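Local coordinates for protein flavodoxin (Bacteroides uniformis, PDB 4J8P) that binds flavin mononucleotide in a flavodoxin-like fold and probably serves as a redox flavoprotein that carries electrons, at residues Asn92-Pro95 and Arg96-Thr100. Sequence-based numbering, arbitrary orientation.
Sequences NLAP and RIINT. With FMN (flavin mononucleotide), chain B.
Leu93 reaches the guanidinium group of Arg96 with a single methyl, CD1, which lies 3.9 Å from NH2 and meets the flat group obliquely. A bend at chi2 (-55°) folds the arginine chain back alongside the loop that precedes helix 96-102, bringing its head near Leu93. NE bonds to the carbonyl of Glu60 and NH2, weakly, to that of Met61, while NH1 turns to a water at 2.9 Å. The same water donates to Ala94 O and to Asn99 OD1, each 2.7 Å away, and so ties the loop to the helix. The amide of Asn99 is held at its other end too, where ND2 meets Tyr134 OH. Pro95 and Ile98 extend in the same direction as neighbours, with CD of the proline 4.2 Å from CG1 of the isoleucine; Ala94 CB adds a contact at 4.0 Å to Ile98 CB. Phe87 of the central strand 80-88 touches all three of these side chains, and Leu130 also packs on Ile98. Ile98 N bonds to Pro95 O at 2.9 Å, an i to i+3 bond followed by the i to i+4 bond from Thr100 N to Arg96 O. Three residues before Pro95, Asn92 N donates to FMN O4 at 2.9 Å, a backbone bond to the flavin's pyrimidine carbonyl. The contact thus has two separate features, an apolar one on Phe87 and a polar one in which a single water joins loop carbonyl, arginine and asparagine; the loop sharing that link with the helix also carries the flavin-binding amide.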
ATOM      1  N   ASN A  92       6.171  11.308  -3.399  1.00 16.30           N
ATOM      2  CA  ASN A  92       5.346  11.823  -2.297  0.50 15.14           C
ATOM      3  C   ASN A  92       3.906  11.290  -2.341  1.00 18.27           C
ATOM      4  O   ASN A  92       3.019  11.850  -1.663  1.00 17.87           O
ATOM      5  CB  ASN A  92       5.335  13.363  -2.325  0.50 13.80           C
ATOM      6  CG  ASN A  92       5.011  13.997  -1.003  0.50 21.15           C
ATOM      7  OD1 ASN A  92       5.151  13.401   0.066  0.50 18.96           O
ATOM      8  ND2 ASN A  92       4.546  15.230  -1.042  0.50 18.05           N
ATOM      9  N   LEU A  93       3.667  10.189  -3.081  1.00 16.06           N
ATOM     10  CA  LEU A  93       2.332   9.638  -3.233  1.00 15.56           C
ATOM     11  C   LEU A  93       2.369   8.126  -3.126  1.00 17.10           C
ATOM     12  O   LEU A  93       3.415   7.501  -3.266  1.00 17.15           O
ATOM     13  CB  LEU A  93       1.773  10.012  -4.624  1.00 16.09           C
ATOM     14  CG  LEU A  93       1.419  11.498  -4.826  1.00 18.75           C
ATOM     15  CD1 LEU A  93       1.331  11.834  -6.322  1.00 20.51           C
ATOM     16  CD2 LEU A  93       0.112  11.833  -4.136  1.00 19.65           C
ATOM     17  N   ALA A  94       1.180   7.526  -3.007  1.00 14.97           N
ATOM     18  CA  ALA A  94       1.083   6.107  -3.165  1.00 15.38           C
ATOM     19  C   ALA A  94       1.221   5.797  -4.662  1.00 16.77           C
ATOM     20  O   ALA A  94       0.634   6.515  -5.497  1.00 16.41           O
ATOM     21  CB  ALA A  94      -0.283   5.626  -2.667  1.00 15.97           C
ATOM     22  N   PRO A  95       1.945   4.741  -5.013  1.00 15.50           N
ATOM     23  CA  PRO A  95       1.934   4.307  -6.434  1.00 15.55           C
ATOM     24  C   PRO A  95       0.490   4.110  -6.915  1.00 16.01           C
ATOM     25  O   PRO A  95      -0.393   3.707  -6.140  1.00 15.97           O
ATOM     26  CB  PRO A  95       2.713   2.989  -6.405  1.00 16.55           C
ATOM     27  CG  PRO A  95       3.653   3.149  -5.185  1.00 16.94           C
ATOM     28  CD  PRO A  95       2.702   3.795  -4.163  1.00 15.47           C
ATOM     29  N   ARG A  96       0.233   4.385  -8.203  1.00 15.97           N
ATOM     30  CA  ARG A  96      -1.156   4.323  -8.713  1.00 15.08           C
ATOM     31  C   ARG A  96      -1.813   2.940  -8.605  1.00 15.33           C
ATOM     32  O   ARG A  96      -3.049   2.873  -8.579  1.00 15.75           O
ATOM     33  CB  ARG A  96      -1.224   4.787 -10.175  1.00 16.34           C
ATOM     34  CG  ARG A  96      -0.583   6.178 -10.389  1.00 19.87           C
ATOM     35  CD  ARG A  96      -1.178   7.262  -9.481  1.00 17.34           C
ATOM     36  NE  ARG A  96      -0.683   8.589  -9.879  1.00 17.35           N
ATOM     37  CZ  ARG A  96      -0.893   9.714  -9.193  1.00 20.76           C
ATOM     38  NH1 ARG A  96      -1.550   9.683  -8.027  1.00 18.02           N
ATOM     39  NH2 ARG A  96      -0.475  10.881  -9.677  1.00 21.32           N
ATOM     40  N   ILE A  97      -1.029   1.864  -8.537  1.00 14.93           N
ATOM     41  CA  ILE A  97      -1.634   0.531  -8.385  1.00 14.62           C
ATOM     42  C   ILE A  97      -2.408   0.464  -7.049  1.00 15.59           C
ATOM     43  O   ILE A  97      -3.316  -0.338  -6.911  1.00 17.15           O
ATOM     44  CB  ILE A  97      -0.594  -0.581  -8.524  1.00 17.84           C
ATOM     45  CG1 ILE A  97      -1.301  -1.932  -8.700  1.00 17.33           C
ATOM     46  CG2 ILE A  97       0.414  -0.564  -7.334  1.00 18.82           C
ATOM     47  CD1 ILE A  97      -0.372  -3.049  -8.966  1.00 20.80           C
ATOM     48  N   ILE A  98      -2.055   1.316  -6.056  1.00 14.06           N
ATOM     49  CA  ILE A  98      -2.819   1.319  -4.791  1.00 13.50           C
ATOM     50  C   ILE A  98      -4.230   1.837  -5.055  1.00 16.49           C
ATOM     51  O   ILE A  98      -5.196   1.295  -4.495  1.00 17.79           O
ATOM     52  CB  ILE A  98      -2.072   2.170  -3.754  1.00 15.07           C
ATOM     53  CG1 ILE A  98      -0.697   1.512  -3.427  1.00 16.63           C
ATOM     54  CG2 ILE A  98      -2.965   2.385  -2.467  1.00 14.88           C
ATOM     55  CD1 ILE A  98      -0.801  -0.007  -2.911  1.00 17.15           C
ATOM     56  N   ASN A  99      -4.363   2.837  -5.940  1.00 15.98           N
ATOM     57  CA  ASN A  99      -5.691   3.315  -6.337  1.00 16.35           C
ATOM     58  C   ASN A  99      -6.441   2.186  -7.075  1.00 17.81           C
ATOM     59  O   ASN A  99      -7.630   1.973  -6.828  1.00 18.64           O
ATOM     60  CB  ASN A  99      -5.584   4.549  -7.212  1.00 17.13           C
ATOM     61  CG  ASN A  99      -4.882   5.683  -6.497  1.00 18.68           C
ATOM     62  OD1 ASN A  99      -3.683   5.858  -6.669  1.00 19.87           O
ATOM     63  ND2 ASN A  99      -5.632   6.462  -5.721  1.00 18.15           N
ATOM     64  N   THR A 100      -5.743   1.448  -7.972  1.00 16.72           N
ATOM     65  CA  THR A 100      -6.446   0.352  -8.651  1.00 16.25           C
ATOM     66  C   THR A 100      -6.976  -0.651  -7.631  1.00 18.37           C
ATOM     67  O   THR A 100      -8.128  -1.079  -7.734  1.00 19.47           O
ATOM     68  CB  THR A 100      -5.498  -0.362  -9.623  1.00 16.79           C
ATOM     69  OG1 THR A 100      -4.889   0.611 -10.460  1.00 18.87           O
ATOM     70  CG2 THR A 100      -6.260  -1.391 -10.508  1.00 19.22           C
TER
HETATM   71  N1  FMN B 201      11.475   7.971  -1.801  1.00 24.24           N
HETATM   72  C2  FMN B 201      11.184   9.140  -1.144  1.00 24.36           C
HETATM   73  O2  FMN B 201      11.682   9.419  -0.049  1.00 24.39           O
HETATM   74  N3  FMN B 201      10.365  10.096  -1.758  1.00 22.66           N
HETATM   75  C4  FMN B 201       9.824  10.000  -3.029  1.00 23.56           C
HETATM   76  O4  FMN B 201       9.061  10.878  -3.438  1.00 22.99           O
HETATM   77  C4A FMN B 201      10.212   8.792  -3.756  1.00 23.72           C
HETATM   78  N5  FMN B 201       9.854   8.681  -5.019  1.00 21.98           N
HETATM   79  C5A FMN B 201      10.223   7.528  -5.703  1.00 24.14           C
HETATM   80  C6  FMN B 201       9.792   7.371  -7.027  1.00 21.57           C
HETATM   81  C7  FMN B 201      10.039   6.201  -7.735  1.00 23.84           C
HETATM   82  C7M FMN B 201       9.437   6.029  -9.105  1.00 23.91           C
HETATM   83  C8  FMN B 201      10.769   5.164  -7.120  1.00 22.58           C
HETATM   84  C8M FMN B 201      11.011   3.852  -7.821  1.00 23.41           C
HETATM   85  C9  FMN B 201      11.221   5.329  -5.817  1.00 23.36           C
HETATM   86  C9A FMN B 201      10.952   6.491  -5.088  1.00 24.88           C
HETATM   87  N10 FMN B 201      11.355   6.666  -3.729  1.00 24.16           N
HETATM   88  C10 FMN B 201      11.019   7.803  -3.043  1.00 21.58           C
HETATM   89  C1' FMN B 201      12.114   5.581  -3.065  1.00 23.41           C
HETATM   90  C2' FMN B 201      11.213   4.474  -2.515  1.00 22.81           C
HETATM   91  O2' FMN B 201      10.077   4.987  -1.820  1.00 19.09           O
HETATM   92  C3' FMN B 201      11.950   3.525  -1.570  1.00 21.74           C
HETATM   93  O3' FMN B 201      13.199   3.130  -2.154  1.00 22.78           O
HETATM   94  C4' FMN B 201      11.094   2.311  -1.193  1.00 21.68           C
HETATM   95  O4' FMN B 201      11.582   1.789   0.042  1.00 25.51           O
HETATM   96  C5' FMN B 201      11.156   1.240  -2.270  1.00 22.98           C
HETATM   97  O5' FMN B 201      10.258   0.214  -1.837  1.00 20.67           O
HETATM   98  P   FMN B 201      10.032  -1.153  -2.566  1.00 18.70           P
HETATM   99  O1P FMN B 201       9.526  -1.023  -3.952  1.00 18.36           O
HETATM  100  O2P FMN B 201       9.073  -1.873  -1.649  1.00 17.29           O
HETATM  101  O3P FMN B 201      11.370  -1.901  -2.523  1.00 23.58           O
HETATM  102  O   HOH W   1      -1.812   7.612  -5.986  1.00 15.99           O